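Putative peptidase (Bacteroides fragilis, PDB 5DYN) probably cleaves proteins as a clostripain-family (C11) cysteine peptidase and probably activates B. fragilis toxin by proteolysis. Local coordinates at residues P59-P64 / D88-R93; D14-L19 / Y42-C47. All coordinates share one frame; numbering follows the deposited sequence.

Contact 1. Residues P59-P64 / D88-R93; sequences PGPGAP and DYYQSR. With NA (sodium ion), chain E; NA (sodium ion), chain F.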
ATOM      1  N   PRO B  59       2.893  -9.496   5.659  1.00 35.54           N
ATOM      2  CA  PRO B  59       2.576 -10.833   6.176  1.00 33.66           C
ATOM      3  C   PRO B  59       1.284 -11.394   5.589  1.00 32.22           C
ATOM      4  O   PRO B  59       0.322 -10.649   5.419  1.00 35.02           O
ATOM      5  CB  PRO B  59       2.426 -10.600   7.684  1.00 36.52           C
ATOM      6  CG  PRO B  59       3.251  -9.393   7.963  1.00 32.81           C
ATOM      7  CD  PRO B  59       3.122  -8.523   6.743  1.00 35.77           C
ATOM      8  N   GLY B  60       1.280 -12.687   5.278  1.00 36.16           N
ATOM      9  CA  GLY B  60       0.097 -13.374   4.779  1.00 31.87           C
ATOM     10  C   GLY B  60      -1.200 -13.104   5.526  1.00 33.68           C
ATOM     11  O   GLY B  60      -2.197 -12.722   4.911  1.00 29.15           O
ATOM     12  N   PRO B  61      -1.203 -13.299   6.858  1.00 33.71           N
ATOM     13  CA  PRO B  61      -2.404 -13.015   7.653  1.00 34.32           C
ATOM     14  C   PRO B  61      -2.823 -11.542   7.632  1.00 33.27           C
ATOM     15  O   PRO B  61      -3.908 -11.215   8.107  1.00 35.41           O
ATOM     16  CB  PRO B  61      -1.998 -13.443   9.071  1.00 29.82           C
ATOM     17  CG  PRO B  61      -0.505 -13.485   9.056  1.00 34.60           C
ATOM     18  CD  PRO B  61      -0.149 -13.923   7.676  1.00 28.76           C
ATOM     19  N   GLY B  62      -1.969 -10.672   7.100  1.00 35.22           N
ATOM     20  CA  GLY B  62      -2.312  -9.274   6.909  1.00 33.09           C
ATOM     21  C   GLY B  62      -2.636  -8.509   8.178  1.00 34.78           C
ATOM     22  O   GLY B  62      -2.045  -8.741   9.230  1.00 37.27           O
ATOM     23  N   ALA B  63      -3.583  -7.585   8.075  1.00 34.04           N
ATOM     24  CA  ALA B  63      -3.959  -6.755   9.210  1.00 39.09           C
ATOM     25  C   ALA B  63      -4.734  -7.542  10.266  1.00 42.17           C
ATOM     26  O   ALA B  63      -5.500  -8.448   9.935  1.00 38.40           O
ATOM     27  CB  ALA B  63      -4.781  -5.563   8.736  1.00 36.59           C
ATOM     28  N   PRO B  64      -4.520  -7.201  11.548  1.00 43.52           N
ATOM     29  CA  PRO B  64      -5.381  -7.675  12.635  1.00 36.30           C
ATOM     30  C   PRO B  64      -6.690  -6.903  12.616  1.00 33.72           C
ATOM     31  O   PRO B  64      -6.878  -5.974  13.402  1.00 37.99           O
ATOM     32  CB  PRO B  64      -4.566  -7.369  13.892  1.00 35.79           C
ATOM     33  CG  PRO B  64      -3.734  -6.191  13.504  1.00 39.33           C
ATOM     34  CD  PRO B  64      -3.399  -6.385  12.048  1.00 36.81           C
ATOM     35  N   ASP B  88       1.580  -2.813  16.302  1.00 38.70           N
ATOM     36  CA  ASP B  88       1.586  -3.274  17.691  1.00 41.09           C
ATOM     37  C   ASP B  88       1.267  -4.759  17.804  1.00 41.88           C
ATOM     38  O   ASP B  88       1.821  -5.457  18.655  1.00 42.80           O
ATOM     39  CB  ASP B  88       0.595  -2.468  18.535  1.00 45.80           C
ATOM     40  CG  ASP B  88       1.091  -1.066  18.838  1.00 54.43           C
ATOM     41  OD1 ASP B  88       2.322  -0.851  18.813  1.00 60.39           O
ATOM     42  OD2 ASP B  88       0.252  -0.178  19.104  1.00 59.77           O
ATOM     43  N   TYR B  89       0.379  -5.235  16.939  1.00 43.62           N
ATOM     44  CA  TYR B  89      -0.024  -6.636  16.940  1.00 40.12           C
ATOM     45  C   TYR B  89       1.147  -7.560  16.646  1.00 42.58           C
ATOM     46  O   TYR B  89       1.378  -8.538  17.360  1.00 44.13           O
ATOM     47  CB  TYR B  89      -1.132  -6.871  15.915  1.00 41.12           C
ATOM     48  CG  TYR B  89      -1.717  -8.264  15.950  1.00 47.04           C
ATOM     49  CD1 TYR B  89      -2.793  -8.561  16.775  1.00 47.78           C
ATOM     50  CD2 TYR B  89      -1.198  -9.281  15.156  1.00 39.81           C
ATOM     51  CE1 TYR B  89      -3.338  -9.832  16.811  1.00 53.46           C
ATOM     52  CE2 TYR B  89      -1.733 -10.557  15.188  1.00 44.13           C
ATOM     53  CZ  TYR B  89      -2.804 -10.825  16.017  1.00 52.23           C
ATOM     54  OH  TYR B  89      -3.348 -12.089  16.055  1.00 63.78           O
ATOM     55  N   TYR B  90       1.887  -7.244  15.589  1.00 40.68           N
ATOM     56  CA  TYR B  90       2.974  -8.107  15.150  1.00 43.08           C
ATOM     57  C   TYR B  90       4.233  -7.915  15.982  1.00 39.45           C
ATOM     58  O   TYR B  90       5.070  -8.814  16.056  1.00 41.59           O
ATOM     59  CB  TYR B  90       3.287  -7.869  13.673  1.00 40.22           C
ATOM     60  CG  TYR B  90       2.287  -8.490  12.724  1.00 35.82           C
ATOM     61  CD1 TYR B  90       2.474  -9.775  12.235  1.00 38.83           C
ATOM     62  CD2 TYR B  90       1.163  -7.786  12.307  1.00 35.41           C
ATOM     63  CE1 TYR B  90       1.567 -10.346  11.363  1.00 39.46           C
ATOM     64  CE2 TYR B  90       0.252  -8.349  11.433  1.00 33.39           C
ATOM     65  CZ  TYR B  90       0.458  -9.629  10.965  1.00 34.65           C
ATOM     66  OH  TYR B  90      -0.447 -10.196  10.098  1.00 39.45           O
ATOM     67  N   GLN B  91       4.376  -6.750  16.608  1.00 41.75           N
ATOM     68  CA  GLN B  91       5.552  -6.513  17.438  1.00 47.90           C
ATOM     69  C   GLN B  91       5.397  -7.233  18.778  1.00 44.31           C
ATOM     70  O   GLN B  91       6.385  -7.637  19.391  1.00 43.86           O
ATOM     71  CB  GLN B  91       5.793  -5.009  17.636  1.00 38.65           C
ATOM     72  CG  GLN B  91       4.877  -4.317  18.631  1.00 50.18           C
ATOM     73  CD  GLN B  91       5.382  -4.399  20.062  1.00 53.68           C
ATOM     74  OE1 GLN B  91       6.530  -4.774  20.309  1.00 50.14           O
ATOM     75  NE2 GLN B  91       4.519  -4.057  21.014  1.00 54.25           N
ATOM     76  N   SER B  92       4.153  -7.406  19.216  1.00 45.52           N
ATOM     77  CA  SER B  92       3.870  -8.098  20.468  1.00 44.90           C
ATOM     78  C   SER B  92       4.198  -9.579  20.352  1.00 42.55           C
ATOM     79  O   SER B  92       4.588 -10.221  21.328  1.00 50.29           O
ATOM     80  CB  SER B  92       2.402  -7.919  20.863  1.00 40.55           C
ATOM     81  OG  SER B  92       2.121  -6.564  21.166  1.00 53.74           O
ATOM     82  N   ARG B  93       4.039 -10.115  19.148  1.00 37.13           N
ATOM     83  CA  ARG B  93       4.270 -11.532  18.906  1.00 41.81           C
ATOM     84  C   ARG B  93       5.603 -11.770  18.199  1.00 38.92           C
ATOM     85  O   ARG B  93       5.907 -12.889  17.788  1.00 39.50           O
ATOM     86  CB  ARG B  93       3.115 -12.113  18.090  1.00 44.19           C
ATOM     87  CG  ARG B  93       1.782 -12.043  18.818  1.00 42.12           C
ATOM     88  CD  ARG B  93       0.599 -12.219  17.886  1.00 46.22           C
ATOM     89  NE  ARG B  93      -0.658 -12.249  18.628  1.00 52.92           N
ATOM     90  CZ  ARG B  93      -1.273 -11.169  19.100  1.00 57.11           C
ATOM     91  NH1 ARG B  93      -0.750  -9.966  18.904  1.00 52.46           N
ATOM     92  NH2 ARG B  93      -2.413 -11.289  19.768  1.00 55.14           N
TER
HETATM   93 NA    NA E 403      -5.687 -10.995   9.605  1.00 41.11          NA
HETATM   94 NA    NA F 401       5.594 -11.389  14.699  1.00 45.22          NA
HETATM   95  O   HOH W   1      -5.018 -13.334  10.381  1.00 35.06           O

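Contact 2. Residues D14-L19 / Y42-C47; sequences DLHAAL and YALRDC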
ATOM      1  N   ASP B  14      -4.401   2.467 -14.089  1.00 33.11           N
ATOM      2  CA  ASP B  14      -5.776   1.984 -14.126  1.00 29.01           C
ATOM      3  C   ASP B  14      -6.443   2.083 -12.755  1.00 36.22           C
ATOM      4  O   ASP B  14      -7.630   2.403 -12.663  1.00 34.43           O
ATOM      5  CB  ASP B  14      -5.822   0.541 -14.625  1.00 32.98           C
ATOM      6  CG  ASP B  14      -5.259   0.393 -16.019  1.00 33.41           C
ATOM      7  OD1 ASP B  14      -5.341   1.368 -16.793  1.00 39.21           O
ATOM      8  OD2 ASP B  14      -4.730  -0.691 -16.339  1.00 51.73           O
ATOM      9  N   LEU B  15      -5.682   1.806 -11.699  1.00 31.73           N
ATOM     10  CA  LEU B  15      -6.196   1.932 -10.337  1.00 36.79           C
ATOM     11  C   LEU B  15      -6.587   3.378 -10.049  1.00 34.22           C
ATOM     12  O   LEU B  15      -7.664   3.642  -9.512  1.00 30.93           O
ATOM     13  CB  LEU B  15      -5.164   1.450  -9.315  1.00 31.63           C
ATOM     14  CG  LEU B  15      -5.455   1.729  -7.836  1.00 31.89           C
ATOM     15  CD1 LEU B  15      -6.811   1.171  -7.414  1.00 34.43           C
ATOM     16  CD2 LEU B  15      -4.351   1.157  -6.955  1.00 33.39           C
ATOM     17  N   HIS B  16      -5.707   4.305 -10.417  1.00 34.41           N
ATOM     18  CA  HIS B  16      -5.975   5.730 -10.259  1.00 35.43           C
ATOM     19  C   HIS B  16      -7.226   6.157 -11.021  1.00 36.05           C
ATOM     20  O   HIS B  16      -8.055   6.909 -10.502  1.00 31.88           O
ATOM     21  CB  HIS B  16      -4.782   6.561 -10.730  1.00 33.79           C
ATOM     22  CG  HIS B  16      -5.061   8.030 -10.786  1.00 34.59           C
ATOM     23  ND1 HIS B  16      -5.419   8.676 -11.950  1.00 29.39           N
ATOM     24  CD2 HIS B  16      -5.052   8.979  -9.819  1.00 37.40           C
ATOM     25  CE1 HIS B  16      -5.612   9.957 -11.700  1.00 35.89           C
ATOM     26  NE2 HIS B  16      -5.395  10.168 -10.413  1.00 35.13           N
ATOM     27  N   ALA B  17      -7.351   5.681 -12.256  1.00 33.60           N
ATOM     28  CA  ALA B  17      -8.521   5.977 -13.076  1.00 36.79           C
ATOM     29  C   ALA B  17      -9.794   5.501 -12.383  1.00 40.34           C
ATOM     30  O   ALA B  17     -10.815   6.186 -12.399  1.00 45.35           O
ATOM     31  CB  ALA B  17      -8.387   5.336 -14.450  1.00 22.17           C
ATOM     32  N   ALA B  18      -9.715   4.330 -11.758  1.00 34.28           N
ATOM     33  CA  ALA B  18     -10.855   3.741 -11.067  1.00 33.49           C
ATOM     34  C   ALA B  18     -11.255   4.538  -9.827  1.00 38.74           C
ATOM     35  O   ALA B  18     -12.442   4.697  -9.539  1.00 42.79           O
ATOM     36  CB  ALA B  18     -10.550   2.300 -10.687  1.00 28.18           C
ATOM     37  N   LEU B  19     -10.267   5.038  -9.094  1.00 37.02           N
ATOM     38  CA  LEU B  19     -10.529   5.743  -7.842  1.00 39.81           C
ATOM     39  C   LEU B  19     -11.082   7.153  -8.060  1.00 43.57           C
ATOM     40  O   LEU B  19     -11.342   7.879  -7.099  1.00 38.90           O
ATOM     41  CB  LEU B  19      -9.257   5.809  -6.994  1.00 36.51           C
ATOM     42  CG  LEU B  19      -8.794   4.484  -6.383  1.00 41.93           C
ATOM     43  CD1 LEU B  19      -7.476   4.649  -5.640  1.00 32.63           C
ATOM     44  CD2 LEU B  19      -9.864   3.924  -5.458  1.00 37.34           C
ATOM     45  N   TYR B  42       2.608   9.092  -5.184  1.00 28.91           N
ATOM     46  CA  TYR B  42       2.436  10.237  -6.068  1.00 32.11           C
ATOM     47  C   TYR B  42       1.292  10.005  -7.047  1.00 31.97           C
ATOM     48  O   TYR B  42       0.493  10.903  -7.291  1.00 35.20           O
ATOM     49  CB  TYR B  42       3.723  10.551  -6.839  1.00 31.59           C
ATOM     50  CG  TYR B  42       3.613  11.822  -7.656  1.00 35.46           C
ATOM     51  CD1 TYR B  42       3.884  13.061  -7.090  1.00 37.28           C
ATOM     52  CD2 TYR B  42       3.217  11.785  -8.988  1.00 31.66           C
ATOM     53  CE1 TYR B  42       3.773  14.227  -7.830  1.00 33.86           C
ATOM     54  CE2 TYR B  42       3.100  12.945  -9.733  1.00 38.54           C
ATOM     55  CZ  TYR B  42       3.378  14.163  -9.150  1.00 41.59           C
ATOM     56  OH  TYR B  42       3.264  15.318  -9.892  1.00 48.68           O
ATOM     57  N   ALA B  43       1.218   8.805  -7.610  1.00 31.74           N
ATOM     58  CA  ALA B  43       0.183   8.498  -8.591  1.00 33.43           C
ATOM     59  C   ALA B  43      -1.220   8.595  -7.987  1.00 38.86           C
ATOM     60  O   ALA B  43      -2.185   8.885  -8.694  1.00 39.79           O
ATOM     61  CB  ALA B  43       0.406   7.116  -9.184  1.00 22.91           C
ATOM     62  N   LEU B  44      -1.328   8.363  -6.681  1.00 32.82           N
ATOM     63  CA  LEU B  44      -2.628   8.354  -6.016  1.00 36.15           C
ATOM     64  C   LEU B  44      -2.797   9.520  -5.046  1.00 37.97           C
ATOM     65  O   LEU B  44      -3.668   9.481  -4.176  1.00 40.31           O
ATOM     66  CB  LEU B  44      -2.836   7.035  -5.264  1.00 33.27           C
ATOM     67  CG  LEU B  44      -2.791   5.740  -6.082  1.00 35.37           C
ATOM     68  CD1 LEU B  44      -3.102   4.536  -5.206  1.00 30.94           C
ATOM     69  CD2 LEU B  44      -3.747   5.810  -7.261  1.00 31.55           C
ATOM     70  N   ARG B  45      -1.974  10.554  -5.199  1.00 32.00           N
ATOM     71  CA  ARG B  45      -1.981  11.678  -4.266  1.00 37.27           C
ATOM     72  C   ARG B  45      -3.314  12.431  -4.276  1.00 35.83           C
ATOM     73  O   ARG B  45      -3.678  13.077  -3.293  1.00 39.00           O
ATOM     74  CB  ARG B  45      -0.832  12.643  -4.582  1.00 34.01           C
ATOM     75  CG  ARG B  45      -1.020  13.428  -5.871  1.00 36.86           C
ATOM     76  CD  ARG B  45       0.280  14.046  -6.348  1.00 35.36           C
ATOM     77  NE  ARG B  45       0.093  14.848  -7.554  1.00 30.83           N
ATOM     78  CZ  ARG B  45      -0.048  14.343  -8.774  1.00 36.42           C
ATOM     79  NH1 ARG B  45      -0.026  13.031  -8.961  1.00 30.45           N
ATOM     80  NH2 ARG B  45      -0.210  15.151  -9.813  1.00 35.00           N
ATOM     81  N   ASP B  46      -4.039  12.332  -5.385  1.00 33.51           N
ATOM     82  CA  ASP B  46      -5.294  13.057  -5.553  1.00 36.65           C
ATOM     83  C   ASP B  46      -6.506  12.220  -5.153  1.00 42.86           C
ATOM     84  O   ASP B  46      -7.644  12.669  -5.281  1.00 44.16           O
ATOM     85  CB  ASP B  46      -5.445  13.520  -7.004  1.00 37.60           C
ATOM     86  CG  ASP B  46      -5.373  12.371  -7.994  1.00 49.81           C
ATOM     87  OD1 ASP B  46      -4.550  11.453  -7.789  1.00 50.55           O
ATOM     88  OD2 ASP B  46      -6.140  12.384  -8.981  1.00 55.19           O
ATOM     89  N   CYS B  47      -6.257  11.007  -4.666  1.00 49.43           N
ATOM     90  CA  CYS B  47      -7.337  10.089  -4.315  1.00 42.55           C
ATOM     91  C   CYS B  47      -7.648  10.100  -2.829  1.00 40.61           C
ATOM     92  O   CYS B  47      -8.728   9.690  -2.409  1.00 45.84           O
ATOM     93  CB  CYS B  47      -6.990   8.668  -4.748  1.00 35.18           C
ATOM     94  SG  CYS B  47      -6.910   8.467  -6.526  1.00 38.18           S
TER
HETATM   95  O   HOH W   2     -10.811   9.749  -4.730  1.00 46.05           O

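Contact 1. Residues P59-P64 / D88-R93
The phenol oxygen of Y90 sits in the turn P59-G62, enclosed by three of its residues. G62 O lies at the ring edge, in the ring plane, and accepts a hydrogen bond from Y90 OH; the modelled G62 O to Y90 OH distance of 2.3 Å is very short, so its exact length is doubtful. P61 CG packs 3.5 Å from Y90 OH, also near the ring plane, while P59 CG lies over one face. The turn is type I, closed by G62 N to P59 O at 2.8 Å, and the positive phi of G62 carries the chain onward to P64.

There P64 lies against Y89. With CG anti to its backbone N (chi1 -174°), Y89 lays its ring alongside the proline, whose CB stands over one face, 3.8 Å from the Y89 centroid and 22° off the normal, a CH-pi contact. On the opposite face R93 NH1 hangs over the ring centre, steered there by its bond to Y89 O, 3.0 Å long.

Sodium ions sit on both segments. One is bound by P61 O at 2.3 Å and by A63 O, a water, and D35 and E38 of a neighbouring subunit; the other has Y90 O, rather long, and W105 O. With P61 O and A63 O bound to sodium and G62 O turned to Y90, the loop's conformation is probably set by both helix 78-92 and the subunit interface.

Contact 2. Residues D14-L19 / Y42-C47
L44 drives its two methyls into helix 12-18: CD2 packs 3.7 Å from H16 CB, and CD1 meets L15 CD2 at 4.0 Å, the two leucine side chains crossing at about a right angle. Beside them L19 and C47 close up the packing, with C47 SG 3.6 Å from L19 CB and CD1 of the same leucine resting on the cysteine. L28 and F30 of strand 25-31 lie against these leucines, so helix 12-18 and the turn after helix 38-43 share that strand as their floor; M95 of a neighbouring subunit also packs on L15.

Further out comes the imidazole of H16. Its CG is anti to the backbone N (chi1 172°), which swings the ring over the end of helix 38-43 and brings CD2 to 3.1 Å from A43 O. C47 SG approaches the same ring obliquely.

At the rim H16 NE2 donates to D46 OD2, 2.7 Å away and nearly straight at 160°. OD2 uses its syn lone pair and lies near the imidazole plane, while the carboxylate as a whole is turned 31° against the ring. D46 reaches the histidine with CG wedged between its backbone N and carbonyl carbon. Near the far end of the contact a water lies 3.1 Å from both L19 O and C47 O.

The hydrogen bond of H16 to a carboxylate ties the exposed D46, in the turn just past helix 38-43, to helix 12-18, and the nearby negative charge would tend to polarise the imidazole.

The two contacts flank strand 50-53 along the chain: 42-47 in contact 2 precedes it, and 59-64 in contact 1 follows it. They share no element, and their nearest atoms are about 17 Å apart. Contact 1 is the buried one, a proline-rich loop set against helix 78-92, dominated by tyrosine rings and backbone carbonyls, with sodium bound on either segment. Contact 2 is partly buried and joins helix 12-18 to the turn after helix 38-43, against edge strand 25-31; aliphatic packing fills its inner side and a histidine-carboxylate pair its rim. Both adjoin a neighbouring subunit, contact 1 through shared sodium ligands, contact 2 through hydrophobic packing.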